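Local coordinates for protein aspartate--tRNA(Asp/Asn) ligase (Thermus thermophilus, PDB 1N9W) that attaches L-aspartate to both tRNA(Asp) and tRNA(Asn) in two steps, first activating it with ATP as Asp-AMP and then transferring it to the tRNA acceptor end, at residues Asp143-Thr149 with Phe190-Glu195; Arg137-Arg141 with Ala236-Glu240; Ile346-Arg352 with His387-Gly393; Leu131-Phe135 with Leu215-Val219; His354-Leu360 with Tyr376-Lys381. All blocks are in the same frame, centred on the assembly; numbering follows the deposited sequence.

The five contacts lie in the class II synthetase catalytic domain, and interactions 1, 3 and 4 share its large mixed sheet. Strand 215-222 lies between the strands of interactions 1 and 3. E195 O is 2.9 Å from D218 N, and F390 O is 2.8 Å from V219 N. Interactions 2 and 4 both use helix 119-141, and their centres are about 9 Å apart. L237 CD2 packs 3.5 Å from F135 CE1 and 3.8 Å from F390 CZ. Interaction 3 holds S348 and R352, predicted to bind aspartate, and G393, predicted to bind ATP. Interaction 5 lies farther out, its centre about 19 Å from that of interaction 3, within the connection between the two strands of interaction 3.

Interaction 1: residues Asp143-Thr149 with Phe190-Glu195; sequences DFTEIFT and FERVYE
This contact is a parallel strand pair of the class II catalytic sheet, beside the subunit interface; strand 145-146 is outermost within this chain. D143, with positive phi, is the C-prime residue of a Schellman motif ending helix 119-141. T145 then pairs with V193 (CA-CA 4.7 Å) and E146 with Y194 (CA-CA 5.2 Å). T145 N donates to R192 O (2.9 Å), and I147 N donates to Y194 O (3.1 Å). Y194 N to T145 O is weak at 3.4 Å. E195, extended with chi1 and chi2 both t, grips T149: T149 N donates to E195 OE2 (2.9 Å) and T149 OG1 to E195 OE1 (2.8 Å). E195 also bridges to K183. R192 CB lies over the F144 ring, 3.5 Å from its centroid, and T145 CG2 lies over the F190 ring, 3.9 Å from its centroid. A water sits within 2.8 to 2.9 Å of D143 O, T145 OG1 and F190 O. E146 forms salt bridges with R136 of both subunits. A long helix followed by a strand at the dimer interface is consistent with class II motif 1.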
# COMPACT_ATOMS: atom_id res chain seq x y z
N ASP B 143 9.75 -11.97 -4.82
CA ASP B 143 9.03 -12.83 -3.90
C ASP B 143 8.78 -12.30 -2.49
O ASP B 143 8.59 -13.09 -1.56
CB ASP B 143 9.72 -14.19 -3.80
CG ASP B 143 8.94 -15.29 -4.49
OD1 ASP B 143 8.71 -15.18 -5.71
OD2 ASP B 143 8.55 -16.26 -3.80
N PHE B 144 8.81 -10.99 -2.30
CA PHE B 144 8.53 -10.45 -0.98
C PHE B 144 7.03 -10.51 -0.78
O PHE B 144 6.27 -10.55 -1.75
CB PHE B 144 8.97 -8.99 -0.86
CG PHE B 144 10.44 -8.82 -0.61
CD1 PHE B 144 11.37 -9.19 -1.57
CD2 PHE B 144 10.89 -8.28 0.59
CE1 PHE B 144 12.73 -9.03 -1.34
CE2 PHE B 144 12.24 -8.11 0.84
CZ PHE B 144 13.17 -8.49 -0.13
N THR B 145 6.60 -10.54 0.47
CA THR B 145 5.18 -10.56 0.79
C THR B 145 4.83 -9.32 1.63
O THR B 145 5.42 -9.08 2.68
CB THR B 145 4.79 -11.85 1.57
OG1 THR B 145 4.91 -12.98 0.71
CG2 THR B 145 3.35 -11.76 2.08
N GLU B 146 3.87 -8.52 1.14
CA GLU B 146 3.44 -7.32 1.85
C GLU B 146 2.72 -7.73 3.12
O GLU B 146 1.88 -8.63 3.10
CB GLU B 146 2.51 -6.47 0.97
CG GLU B 146 1.87 -5.27 1.68
CD GLU B 146 1.32 -4.22 0.72
OE1 GLU B 146 0.78 -4.60 -0.34
OE2 GLU B 146 1.41 -3.02 1.04
N ILE B 147 3.05 -7.08 4.23
CA ILE B 147 2.41 -7.39 5.49
C ILE B 147 1.78 -6.15 6.09
O ILE B 147 2.06 -5.02 5.66
CB ILE B 147 3.41 -7.93 6.52
CG1 ILE B 147 4.47 -6.87 6.81
CG2 ILE B 147 4.02 -9.24 6.01
CD1 ILE B 147 5.57 -7.32 7.74
N PHE B 148 0.93 -6.38 7.08
CA PHE B 148 0.22 -5.30 7.76
C PHE B 148 0.28 -5.58 9.26
O PHE B 148 -0.41 -6.47 9.76
CB PHE B 148 -1.22 -5.26 7.28
CG PHE B 148 -1.34 -5.24 5.78
CD1 PHE B 148 -1.34 -6.43 5.05
CD2 PHE B 148 -1.41 -4.04 5.08
CE1 PHE B 148 -1.37 -6.42 3.66
CE2 PHE B 148 -1.44 -4.02 3.69
CZ PHE B 148 -1.43 -5.20 2.98
N THR B 149 1.11 -4.82 9.97
CA THR B 149 1.29 -4.99 11.41
C THR B 149 0.58 -3.90 12.22
O THR B 149 0.20 -2.86 11.69
CB THR B 149 2.79 -5.02 11.79
OG1 THR B 149 3.42 -3.80 11.40
CG2 THR B 149 3.49 -6.19 11.11
N PHE B 190 7.56 -15.53 6.14
CA PHE B 190 7.66 -15.35 4.69
C PHE B 190 9.07 -15.12 4.15
O PHE B 190 9.25 -14.95 2.95
CB PHE B 190 6.75 -14.19 4.27
CG PHE B 190 5.28 -14.46 4.46
CD1 PHE B 190 4.68 -15.55 3.83
CD2 PHE B 190 4.50 -13.62 5.24
CE1 PHE B 190 3.31 -15.79 3.97
CE2 PHE B 190 3.13 -13.85 5.40
CZ PHE B 190 2.53 -14.94 4.76
N GLU B 191 10.06 -15.09 5.05
CA GLU B 191 11.46 -14.91 4.67
C GLU B 191 11.81 -13.51 4.15
O GLU B 191 12.87 -12.96 4.47
CB GLU B 191 11.86 -15.94 3.60
CG GLU B 191 11.84 -17.41 4.04
CD GLU B 191 12.15 -18.37 2.90
OE1 GLU B 191 12.94 -18.00 1.99
OE2 GLU B 191 11.62 -19.51 2.91
N ARG B 192 10.91 -12.94 3.36
CA ARG B 192 11.10 -11.61 2.77
C ARG B 192 9.77 -10.86 2.83
O ARG B 192 8.78 -11.28 2.23
CB ARG B 192 11.54 -11.76 1.31
CG ARG B 192 12.78 -12.59 1.16
CD ARG B 192 12.71 -13.47 -0.06
NE ARG B 192 13.11 -12.79 -1.26
CZ ARG B 192 14.38 -12.65 -1.65
NH1 ARG B 192 15.37 -13.15 -0.92
NH2 ARG B 192 14.65 -12.00 -2.78
N VAL B 193 9.76 -9.75 3.56
CA VAL B 193 8.55 -8.96 3.70
C VAL B 193 8.83 -7.46 3.68
O VAL B 193 9.97 -7.03 3.82
CB VAL B 193 7.83 -9.26 5.05
CG1 VAL B 193 7.57 -10.74 5.19
CG2 VAL B 193 8.66 -8.74 6.22
N TYR B 194 7.77 -6.69 3.49
CA TYR B 194 7.90 -5.24 3.47
C TYR B 194 6.59 -4.64 3.92
O TYR B 194 5.55 -5.32 3.95
CB TYR B 194 8.25 -4.72 2.08
CG TYR B 194 7.15 -4.89 1.06
CD1 TYR B 194 7.09 -6.02 0.26
CD2 TYR B 194 6.20 -3.89 0.87
CE1 TYR B 194 6.09 -6.16 -0.71
CE2 TYR B 194 5.20 -4.01 -0.09
CZ TYR B 194 5.16 -5.15 -0.88
OH TYR B 194 4.20 -5.27 -1.86
N GLU B 195 6.62 -3.37 4.28
CA GLU B 195 5.41 -2.71 4.72
C GLU B 195 5.46 -1.22 4.45
O GLU B 195 6.52 -0.58 4.54
CB GLU B 195 5.17 -2.98 6.21
CG GLU B 195 4.03 -2.16 6.82
CD GLU B 195 3.67 -2.59 8.24
OE1 GLU B 195 4.59 -2.79 9.06
OE2 GLU B 195 2.46 -2.73 8.52
O HOH W 1 7.52 -14.12 0.77
O HOH W 2 1.76 -0.43 10.74

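Interaction 2: residues Arg137-Arg141 with Ala236-Glu240; sequences RYLDR and ALLAE
Two helices of the class II catalytic domain, 119-141 and 227-248, pack obliquely here, running roughly antiparallel. Their local axes approach to 9.7 Å, with 131° between their N-to-C directions. The nearest CA atoms are those of Y138 and L237, 6.1 Å apart. Both segments keep regular helical hydrogen bonds: R141 N to R137 O is 2.9 Å and E240 N to A236 O is 3.1 Å. The E240 carboxylate meets R141 in a salt bridge. R141 NH2 is 2.7 Å from E240 OE1 and donates to E240 OE2 at 2.8 Å. R137 NE stays 4.3 Å from E240 OE2, too far for a salt bridge; R137 has a long, weak ion pair with E244. D140 is satisfied away from this contact, by Y194 and by R133 of the second subunit. Y138, chi1 t, lays its ring against L237, whose CA is 4.1 Å from the ring centroid. L237 CD1 also touches L139 CG at 3.9 Å. At the ring's far end, Y138 OH lies 3.4 Å from A236 CB.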
# COMPACT_ATOMS: atom_id res chain seq x y z
N ARG B 137 6.34 -3.20 -6.51
CA ARG B 137 6.54 -4.03 -7.69
C ARG B 137 7.89 -4.74 -7.62
O ARG B 137 7.96 -5.96 -7.73
CB ARG B 137 6.48 -3.17 -8.97
CG ARG B 137 6.23 -3.97 -10.26
CD ARG B 137 6.65 -3.23 -11.54
NE ARG B 137 5.89 -2.01 -11.84
CZ ARG B 137 4.57 -1.96 -12.07
NH1 ARG B 137 3.84 -3.07 -12.03
NH2 ARG B 137 3.99 -0.81 -12.38
N TYR B 138 8.97 -3.98 -7.44
CA TYR B 138 10.29 -4.58 -7.39
C TYR B 138 10.37 -5.68 -6.35
O TYR B 138 10.83 -6.78 -6.64
CB TYR B 138 11.37 -3.53 -7.07
CG TYR B 138 12.74 -4.16 -6.91
CD1 TYR B 138 13.49 -4.57 -8.02
CD2 TYR B 138 13.25 -4.43 -5.63
CE1 TYR B 138 14.69 -5.26 -7.86
CE2 TYR B 138 14.45 -5.12 -5.46
CZ TYR B 138 15.16 -5.53 -6.59
OH TYR B 138 16.33 -6.24 -6.43
N LEU B 139 9.90 -5.39 -5.13
CA LEU B 139 9.94 -6.39 -4.07
C LEU B 139 9.02 -7.58 -4.35
O LEU B 139 9.39 -8.73 -4.07
CB LEU B 139 9.60 -5.73 -2.72
CG LEU B 139 10.64 -4.68 -2.25
CD1 LEU B 139 10.09 -3.89 -1.07
CD2 LEU B 139 11.97 -5.38 -1.88
N ASP B 140 7.82 -7.34 -4.88
CA ASP B 140 6.90 -8.44 -5.20
C ASP B 140 7.57 -9.39 -6.21
O ASP B 140 7.43 -10.60 -6.10
CB ASP B 140 5.58 -7.93 -5.83
CG ASP B 140 4.60 -7.38 -4.79
OD1 ASP B 140 4.75 -7.66 -3.58
OD2 ASP B 140 3.65 -6.67 -5.21
N ARG B 141 8.27 -8.83 -7.19
CA ARG B 141 8.94 -9.65 -8.19
C ARG B 141 10.09 -10.47 -7.60
O ARG B 141 10.51 -11.46 -8.19
CB ARG B 141 9.44 -8.79 -9.35
CG ARG B 141 9.98 -9.58 -10.54
CD ARG B 141 9.98 -8.73 -11.79
NE ARG B 141 10.59 -7.43 -11.51
CZ ARG B 141 10.02 -6.26 -11.78
NH1 ARG B 141 8.83 -6.19 -12.35
NH2 ARG B 141 10.66 -5.14 -11.44
N ALA B 236 18.94 -1.50 -6.11
CA ALA B 236 18.10 -2.00 -7.20
C ALA B 236 16.66 -1.52 -6.97
O ALA B 236 15.98 -1.13 -7.91
CB ALA B 236 18.16 -3.53 -7.25
N LEU B 237 16.23 -1.55 -5.71
CA LEU B 237 14.89 -1.10 -5.32
C LEU B 237 14.69 0.35 -5.74
O LEU B 237 13.71 0.69 -6.40
CB LEU B 237 14.72 -1.23 -3.81
CG LEU B 237 13.44 -0.67 -3.16
CD1 LEU B 237 12.23 -1.44 -3.63
CD2 LEU B 237 13.57 -0.75 -1.64
N LEU B 238 15.64 1.21 -5.38
CA LEU B 238 15.58 2.63 -5.71
C LEU B 238 15.55 2.88 -7.20
O LEU B 238 14.80 3.75 -7.68
CB LEU B 238 16.77 3.37 -5.11
CG LEU B 238 16.68 3.65 -3.62
CD1 LEU B 238 18.07 3.92 -3.06
CD2 LEU B 238 15.75 4.82 -3.38
N ALA B 239 16.36 2.14 -7.95
CA ALA B 239 16.41 2.30 -9.40
C ALA B 239 15.03 2.05 -9.98
O ALA B 239 14.58 2.77 -10.87
CB ALA B 239 17.42 1.31 -10.00
N GLU B 240 14.36 1.02 -9.48
CA GLU B 240 13.01 0.70 -9.94
C GLU B 240 12.05 1.83 -9.59
O GLU B 240 11.31 2.31 -10.44
CB GLU B 240 12.55 -0.61 -9.28
CG GLU B 240 11.14 -1.04 -9.65
CD GLU B 240 11.12 -2.22 -10.60
OE1 GLU B 240 12.13 -2.97 -10.63
OE2 GLU B 240 10.10 -2.41 -11.31

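Interaction 3: residues Ile346-Arg352 with His387-Gly393; sequences ITSGGQR and HGGFAIG
Backbone hydrogen bonds hold these antiparallel strands, whose local directions differ by 176°. G350 N donates to G389 O (2.8 Å), and G389 N returns to G350 O (3.2 Å). R352 N to H387 O and G393 N to I346 O are both 3.0 Å. S348 N to A391 O and A391 N to S348 O are both weak, at 3.5 Å. A water links Q351 NE2, R352 O and H387 N. The backbones close in at G349-F390 (CA-CA 3.9 Å) and Q351-G388 (CA-CA 3.8 Å). A side chain on G349 or G388 would clash with the opposite strand. One on G389 would strike the R352 guanidinium, which E220 holds by a salt bridge. R352 CG packs 3.4 Å from H387 CE1, and T347 CG2 lies 3.8 Å from F390 CD1. S348 and R352 are predicted to bind aspartate, and G393 ATP, consistent with the class II active-site sheet. F390 and I392 face helix 227-248. Strand 215-222 flanks 387-393, strand 336-341 flanks 344-351, and G393 stands at the N-cap position before helix 394-402.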
# COMPACT_ATOMS: atom_id res chain seq x y z
N ILE B 346 17.72 9.35 4.07
CA ILE B 346 16.45 8.80 3.62
C ILE B 346 16.33 7.32 3.94
O ILE B 346 15.34 6.69 3.61
CB ILE B 346 16.27 8.96 2.10
CG1 ILE B 346 17.28 8.07 1.36
CG2 ILE B 346 16.43 10.42 1.70
CD1 ILE B 346 17.01 7.91 -0.12
N THR B 347 17.36 6.77 4.58
CA THR B 347 17.35 5.36 4.92
C THR B 347 18.22 5.04 6.12
O THR B 347 19.27 5.64 6.32
CB THR B 347 17.83 4.49 3.74
OG1 THR B 347 16.98 4.70 2.61
CG2 THR B 347 17.80 3.01 4.12
N SER B 348 17.77 4.07 6.91
CA SER B 348 18.51 3.65 8.07
C SER B 348 18.19 2.19 8.35
O SER B 348 17.03 1.84 8.57
CB SER B 348 18.14 4.50 9.28
OG SER B 348 18.94 4.15 10.39
N GLY B 349 19.21 1.35 8.33
CA GLY B 349 19.00 -0.06 8.58
C GLY B 349 20.29 -0.84 8.74
O GLY B 349 21.36 -0.26 8.93
N GLY B 350 20.18 -2.16 8.67
CA GLY B 350 21.35 -3.01 8.80
C GLY B 350 20.96 -4.41 9.26
O GLY B 350 19.78 -4.69 9.48
N GLN B 351 21.94 -5.28 9.39
CA GLN B 351 21.68 -6.64 9.84
C GLN B 351 21.37 -6.63 11.33
O GLN B 351 21.94 -5.83 12.07
CB GLN B 351 22.88 -7.53 9.54
CG GLN B 351 22.81 -8.90 10.19
CD GLN B 351 23.69 -9.92 9.49
OE1 GLN B 351 24.70 -9.57 8.87
NE2 GLN B 351 23.33 -11.19 9.61
N ARG B 352 20.45 -7.49 11.77
CA ARG B 352 20.08 -7.58 13.18
C ARG B 352 20.73 -8.83 13.76
O ARG B 352 21.36 -9.60 13.04
CB ARG B 352 18.56 -7.72 13.36
CG ARG B 352 17.68 -7.20 12.23
CD ARG B 352 17.69 -5.69 12.15
NE ARG B 352 16.79 -5.18 11.12
CZ ARG B 352 16.63 -3.89 10.85
NH1 ARG B 352 17.32 -2.98 11.54
NH2 ARG B 352 15.80 -3.49 9.90
N HIS B 387 19.29 -12.26 9.44
CA HIS B 387 18.47 -11.35 8.65
C HIS B 387 18.80 -9.90 8.91
O HIS B 387 19.60 -9.57 9.78
CB HIS B 387 17.00 -11.60 8.99
CG HIS B 387 16.67 -11.38 10.43
ND1 HIS B 387 16.40 -10.13 10.96
CD2 HIS B 387 16.59 -12.25 11.47
CE1 HIS B 387 16.16 -10.24 12.25
NE2 HIS B 387 16.27 -11.51 12.59
N GLY B 388 18.17 -9.03 8.13
CA GLY B 388 18.38 -7.61 8.26
C GLY B 388 17.30 -6.84 7.51
O GLY B 388 16.44 -7.44 6.88
N GLY B 389 17.35 -5.52 7.59
CA GLY B 389 16.36 -4.72 6.91
C GLY B 389 16.66 -3.25 6.97
O GLY B 389 17.69 -2.83 7.52
N PHE B 390 15.76 -2.45 6.42
CA PHE B 390 15.93 -1.01 6.40
C PHE B 390 14.59 -0.35 6.10
O PHE B 390 13.63 -1.01 5.70
CB PHE B 390 16.98 -0.62 5.34
CG PHE B 390 16.59 -0.98 3.92
CD1 PHE B 390 15.90 -0.08 3.13
CD2 PHE B 390 16.96 -2.21 3.37
CE1 PHE B 390 15.58 -0.38 1.81
CE2 PHE B 390 16.63 -2.52 2.04
CZ PHE B 390 15.94 -1.60 1.26
N ALA B 391 14.52 0.96 6.31
CA ALA B 391 13.30 1.71 6.09
C ALA B 391 13.63 2.94 5.26
O ALA B 391 14.70 3.52 5.40
CB ALA B 391 12.69 2.13 7.42
N ILE B 392 12.70 3.33 4.40
CA ILE B 392 12.90 4.50 3.56
C ILE B 392 11.90 5.59 3.90
O ILE B 392 10.69 5.35 3.93
CB ILE B 392 12.74 4.13 2.07
CG1 ILE B 392 13.76 3.06 1.69
CG2 ILE B 392 12.90 5.37 1.20
CD1 ILE B 392 13.76 2.71 0.22
N GLY B 393 12.42 6.79 4.17
CA GLY B 393 11.55 7.91 4.48
C GLY B 393 10.95 8.38 3.18
O GLY B 393 11.56 9.17 2.46
O HOH W 3 21.56 -11.68 11.42

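Interaction 4: residues Leu131-Phe135 with Leu215-Val219; sequences LVRGF and LSLDV
A helix lies along the catalytic sheet of the class II synthetase domain here, almost aligned with the strand next to it. The axes of 131-135 and 215-219 approach to 10.7 Å and cross at only 15°, running in the same direction. The nearest CA atoms, of V132 and L217, are 7.9 Å apart, so side chains fill the gap. The strand alternates: L215, L217 and V219 point toward the helix, while D218 points away. F135 is the main bump. With chi1 t and chi2 79°, its ring reaches across to the strand between L217 and V219. F135 CZ is 3.5 Å from both L217 CB and V219 CG2. L217 CB lies over the ring face, 3.7 Å from its centroid, in a CH-pi contact, while D218 O meets the ring edge, 3.9 Å from F135 CZ. V132, one turn earlier, rests at the dip between the two leucines: V132 CG2 is 4.3 Å from L215 CD2 and 4.0 Å from L217 CD2. L237 and M241 of helix 227-248 also pack on F135. F148 of the second subunit packs on V132 and L215. No hydrogen bond joins the two segments. Their mutual hold is apolar and depends on fit, while the backbone of L217 and D218 is bonded to the flanking strands, at I392 and E195.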
# COMPACT_ATOMS: atom_id res chain seq x y z
N LEU B 131 6.48 6.35 -6.82
CA LEU B 131 7.64 5.74 -6.12
C LEU B 131 7.24 4.53 -5.28
O LEU B 131 7.93 3.51 -5.26
CB LEU B 131 8.31 6.77 -5.20
CG LEU B 131 8.94 7.99 -5.88
CD1 LEU B 131 9.23 9.06 -4.85
CD2 LEU B 131 10.22 7.58 -6.62
N VAL B 132 6.12 4.64 -4.57
CA VAL B 132 5.66 3.54 -3.74
C VAL B 132 5.21 2.35 -4.59
O VAL B 132 5.41 1.19 -4.22
CB VAL B 132 4.50 4.02 -2.82
CG1 VAL B 132 3.92 2.86 -2.05
CG2 VAL B 132 5.03 5.09 -1.87
N ARG B 133 4.60 2.64 -5.75
CA ARG B 133 4.16 1.57 -6.65
C ARG B 133 5.40 0.80 -7.11
O ARG B 133 5.40 -0.44 -7.14
CB ARG B 133 3.41 2.17 -7.86
CG ARG B 133 2.87 1.15 -8.87
CD ARG B 133 2.33 1.86 -10.12
NE ARG B 133 1.32 2.85 -9.74
CZ ARG B 133 1.27 4.10 -10.19
NH1 ARG B 133 2.17 4.54 -11.06
NH2 ARG B 133 0.33 4.92 -9.73
N GLY B 134 6.46 1.53 -7.45
CA GLY B 134 7.70 0.91 -7.89
C GLY B 134 8.30 0.08 -6.78
O GLY B 134 8.85 -1.00 -7.00
N PHE B 135 8.17 0.60 -5.56
CA PHE B 135 8.68 -0.05 -4.36
C PHE B 135 8.08 -1.45 -4.23
O PHE B 135 8.80 -2.44 -4.11
CB PHE B 135 8.31 0.80 -3.15
CG PHE B 135 8.73 0.22 -1.84
CD1 PHE B 135 10.06 0.33 -1.41
CD2 PHE B 135 7.81 -0.42 -1.01
CE1 PHE B 135 10.45 -0.18 -0.18
CE2 PHE B 135 8.19 -0.93 0.22
CZ PHE B 135 9.51 -0.81 0.64
N LEU B 215 5.45 8.69 6.22
CA LEU B 215 5.28 7.43 5.52
C LEU B 215 6.62 6.70 5.47
O LEU B 215 7.62 7.23 5.00
CB LEU B 215 4.79 7.69 4.09
CG LEU B 215 4.35 6.48 3.26
CD1 LEU B 215 3.23 5.75 3.98
CD2 LEU B 215 3.88 6.94 1.89
N SER B 216 6.63 5.47 5.97
CA SER B 216 7.86 4.68 5.98
C SER B 216 7.74 3.44 5.11
O SER B 216 6.76 2.70 5.20
CB SER B 216 8.20 4.28 7.41
OG SER B 216 9.44 3.60 7.46
N LEU B 217 8.73 3.21 4.25
CA LEU B 217 8.72 2.03 3.38
C LEU B 217 9.76 1.10 3.98
O LEU B 217 10.96 1.24 3.75
CB LEU B 217 9.10 2.42 1.94
CG LEU B 217 8.53 3.75 1.43
CD1 LEU B 217 9.14 4.04 0.06
CD2 LEU B 217 7.01 3.71 1.36
N ASP B 218 9.28 0.15 4.77
CA ASP B 218 10.11 -0.82 5.47
C ASP B 218 10.33 -2.12 4.70
O ASP B 218 9.42 -2.64 4.04
CB ASP B 218 9.50 -1.12 6.84
CG ASP B 218 9.30 0.14 7.68
OD1 ASP B 218 8.67 0.05 8.75
OD2 ASP B 218 9.77 1.21 7.28
N VAL B 219 11.54 -2.64 4.82
CA VAL B 219 11.93 -3.88 4.16
C VAL B 219 12.70 -4.74 5.16
O VAL B 219 13.57 -4.24 5.87
CB VAL B 219 12.85 -3.60 2.94
CG1 VAL B 219 13.11 -4.89 2.18
CG2 VAL B 219 12.21 -2.56 2.03

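Interaction 5: residues His354-Leu360 with Tyr376-Lys381; sequences HRYEELL and YLEVFK
The segment 354-360 turns from a loop into helix 356-364, with R355 at the N-cap position. Both segments lie in the helical connection between strands 344-351 and 387-393 of the class II catalytic domain. L359 N bonds to R355 O (3.1 Å) and L360 N to Y356 O (3.1 Å). Opposite it, Y376 and L377 belong to helix 374-377, and K381 NZ forms a salt bridge with E378 OE1 (3.1 Å). The nearest CA atoms, of Y356 and F380, are 5.2 Å apart. No direct hydrogen bond joins the segments. L359 points at the other segment and covers F380: L359 CD1 is 3.5 Å from the F380 ring centroid. L359 CB also meets L377 CD2 (3.8 Å), and L360 CD2 meets L377 CD1 (3.5 Å). Y356, chi1 t, has K381 CG over its ring face and L377 CB at its edge, 3.5 Å from Y356 CE1. L89 of the second subunit packs on Y356. A water lies 2.5 Å from H354 O and 3.0 Å from F380 O, placed to link the two carbonyls.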
# COMPACT_ATOMS: atom_id res chain seq x y z
N HIS B 354 20.36 -12.51 15.37
CA HIS B 354 19.39 -13.60 15.33
C HIS B 354 19.54 -14.64 16.43
O HIS B 354 18.59 -15.37 16.73
CB HIS B 354 19.44 -14.30 13.98
CG HIS B 354 20.82 -14.76 13.60
ND1 HIS B 354 21.82 -13.88 13.24
CD2 HIS B 354 21.35 -16.00 13.49
CE1 HIS B 354 22.90 -14.56 12.92
NE2 HIS B 354 22.65 -15.85 13.07
N ARG B 355 20.72 -14.73 17.02
CA ARG B 355 20.96 -15.71 18.08
C ARG B 355 20.49 -15.18 19.43
O ARG B 355 20.81 -14.06 19.82
CB ARG B 355 22.44 -16.07 18.15
CG ARG B 355 22.87 -17.14 17.15
CD ARG B 355 22.57 -18.56 17.65
NE ARG B 355 23.52 -19.00 18.68
CZ ARG B 355 23.43 -18.71 19.98
NH1 ARG B 355 22.42 -17.97 20.44
NH2 ARG B 355 24.35 -19.15 20.82
N TYR B 356 19.72 -16.00 20.13
CA TYR B 356 19.20 -15.63 21.43
C TYR B 356 20.33 -15.24 22.37
O TYR B 356 20.29 -14.18 23.00
CB TYR B 356 18.43 -16.80 22.04
CG TYR B 356 17.93 -16.54 23.44
CD1 TYR B 356 16.85 -15.69 23.66
CD2 TYR B 356 18.53 -17.15 24.54
CE1 TYR B 356 16.38 -15.46 24.95
CE2 TYR B 356 18.06 -16.93 25.83
CZ TYR B 356 16.99 -16.08 26.03
OH TYR B 356 16.50 -15.88 27.29
N GLU B 357 21.33 -16.11 22.47
CA GLU B 357 22.47 -15.84 23.34
C GLU B 357 23.11 -14.49 23.05
O GLU B 357 23.43 -13.75 23.97
CB GLU B 357 23.51 -16.95 23.21
CG GLU B 357 23.14 -18.23 23.95
CD GLU B 357 22.74 -17.96 25.39
OE1 GLU B 357 23.51 -17.30 26.13
OE2 GLU B 357 21.64 -18.40 25.79
N GLU B 358 23.30 -14.19 21.77
CA GLU B 358 23.92 -12.93 21.38
C GLU B 358 23.08 -11.72 21.80
O GLU B 358 23.62 -10.67 22.13
CB GLU B 358 24.17 -12.90 19.87
CG GLU B 358 25.11 -13.99 19.38
CD GLU B 358 25.66 -13.72 18.00
OE1 GLU B 358 24.88 -13.75 17.02
OE2 GLU B 358 26.88 -13.45 17.89
N LEU B 359 21.76 -11.87 21.78
CA LEU B 359 20.87 -10.79 22.17
C LEU B 359 21.01 -10.46 23.65
O LEU B 359 21.14 -9.30 24.04
CB LEU B 359 19.41 -11.14 21.88
CG LEU B 359 18.89 -10.95 20.45
CD1 LEU B 359 17.47 -11.46 20.35
CD2 LEU B 359 18.95 -9.48 20.08
N LEU B 360 20.99 -11.50 24.48
CA LEU B 360 21.11 -11.33 25.93
C LEU B 360 22.35 -10.54 26.30
O LEU B 360 22.28 -9.60 27.09
CB LEU B 360 21.15 -12.69 26.63
CG LEU B 360 19.83 -13.43 26.79
CD1 LEU B 360 20.06 -14.73 27.56
CD2 LEU B 360 18.84 -12.55 27.54
N TYR B 376 10.22 -10.18 23.85
CA TYR B 376 10.91 -9.89 22.60
C TYR B 376 11.91 -11.00 22.27
O TYR B 376 12.06 -11.39 21.11
CB TYR B 376 11.66 -8.56 22.71
CG TYR B 376 12.52 -8.22 21.52
CD1 TYR B 376 11.95 -7.84 20.31
CD2 TYR B 376 13.91 -8.31 21.60
CE1 TYR B 376 12.75 -7.54 19.21
CE2 TYR B 376 14.72 -8.01 20.50
CZ TYR B 376 14.13 -7.63 19.31
OH TYR B 376 14.92 -7.35 18.21
N LEU B 377 12.58 -11.50 23.30
CA LEU B 377 13.58 -12.55 23.15
C LEU B 377 13.00 -13.91 22.76
O LEU B 377 13.70 -14.74 22.19
CB LEU B 377 14.39 -12.67 24.45
CG LEU B 377 15.16 -11.45 24.95
CD1 LEU B 377 15.65 -11.69 26.37
CD2 LEU B 377 16.33 -11.15 24.02
N GLU B 378 11.73 -14.13 23.07
CA GLU B 378 11.08 -15.40 22.78
C GLU B 378 11.28 -15.96 21.38
O GLU B 378 11.84 -17.05 21.22
CB GLU B 378 9.59 -15.30 23.07
CG GLU B 378 9.25 -15.63 24.50
CD GLU B 378 9.58 -17.08 24.84
OE1 GLU B 378 9.61 -17.41 26.04
OE2 GLU B 378 9.79 -17.88 23.91
N VAL B 379 10.81 -15.24 20.37
CA VAL B 379 10.94 -15.72 19.00
C VAL B 379 12.37 -16.13 18.64
O VAL B 379 12.57 -17.11 17.93
CB VAL B 379 10.45 -14.66 17.98
CG1 VAL B 379 11.34 -13.43 18.02
CG2 VAL B 379 10.44 -15.26 16.58
N PHE B 380 13.35 -15.39 19.14
CA PHE B 380 14.74 -15.70 18.82
C PHE B 380 15.23 -17.01 19.44
O PHE B 380 16.42 -17.33 19.41
CB PHE B 380 15.66 -14.55 19.22
CG PHE B 380 15.37 -13.27 18.50
CD1 PHE B 380 14.39 -12.40 18.98
CD2 PHE B 380 16.05 -12.94 17.33
CE1 PHE B 380 14.11 -11.21 18.30
CE2 PHE B 380 15.77 -11.77 16.65
CZ PHE B 380 14.80 -10.90 17.14
N LYS B 381 14.30 -17.77 20.01
CA LYS B 381 14.61 -19.06 20.61
C LYS B 381 14.07 -20.13 19.66
O LYS B 381 13.90 -21.29 20.04
CB LYS B 381 13.97 -19.17 21.99
CG LYS B 381 14.75 -18.46 23.08
CD LYS B 381 13.88 -18.06 24.26
CE LYS B 381 12.95 -19.11 24.64
NZ LYS B 381 12.21 -19.08 25.76
O HOH W 4 17.13 -17.43 16.50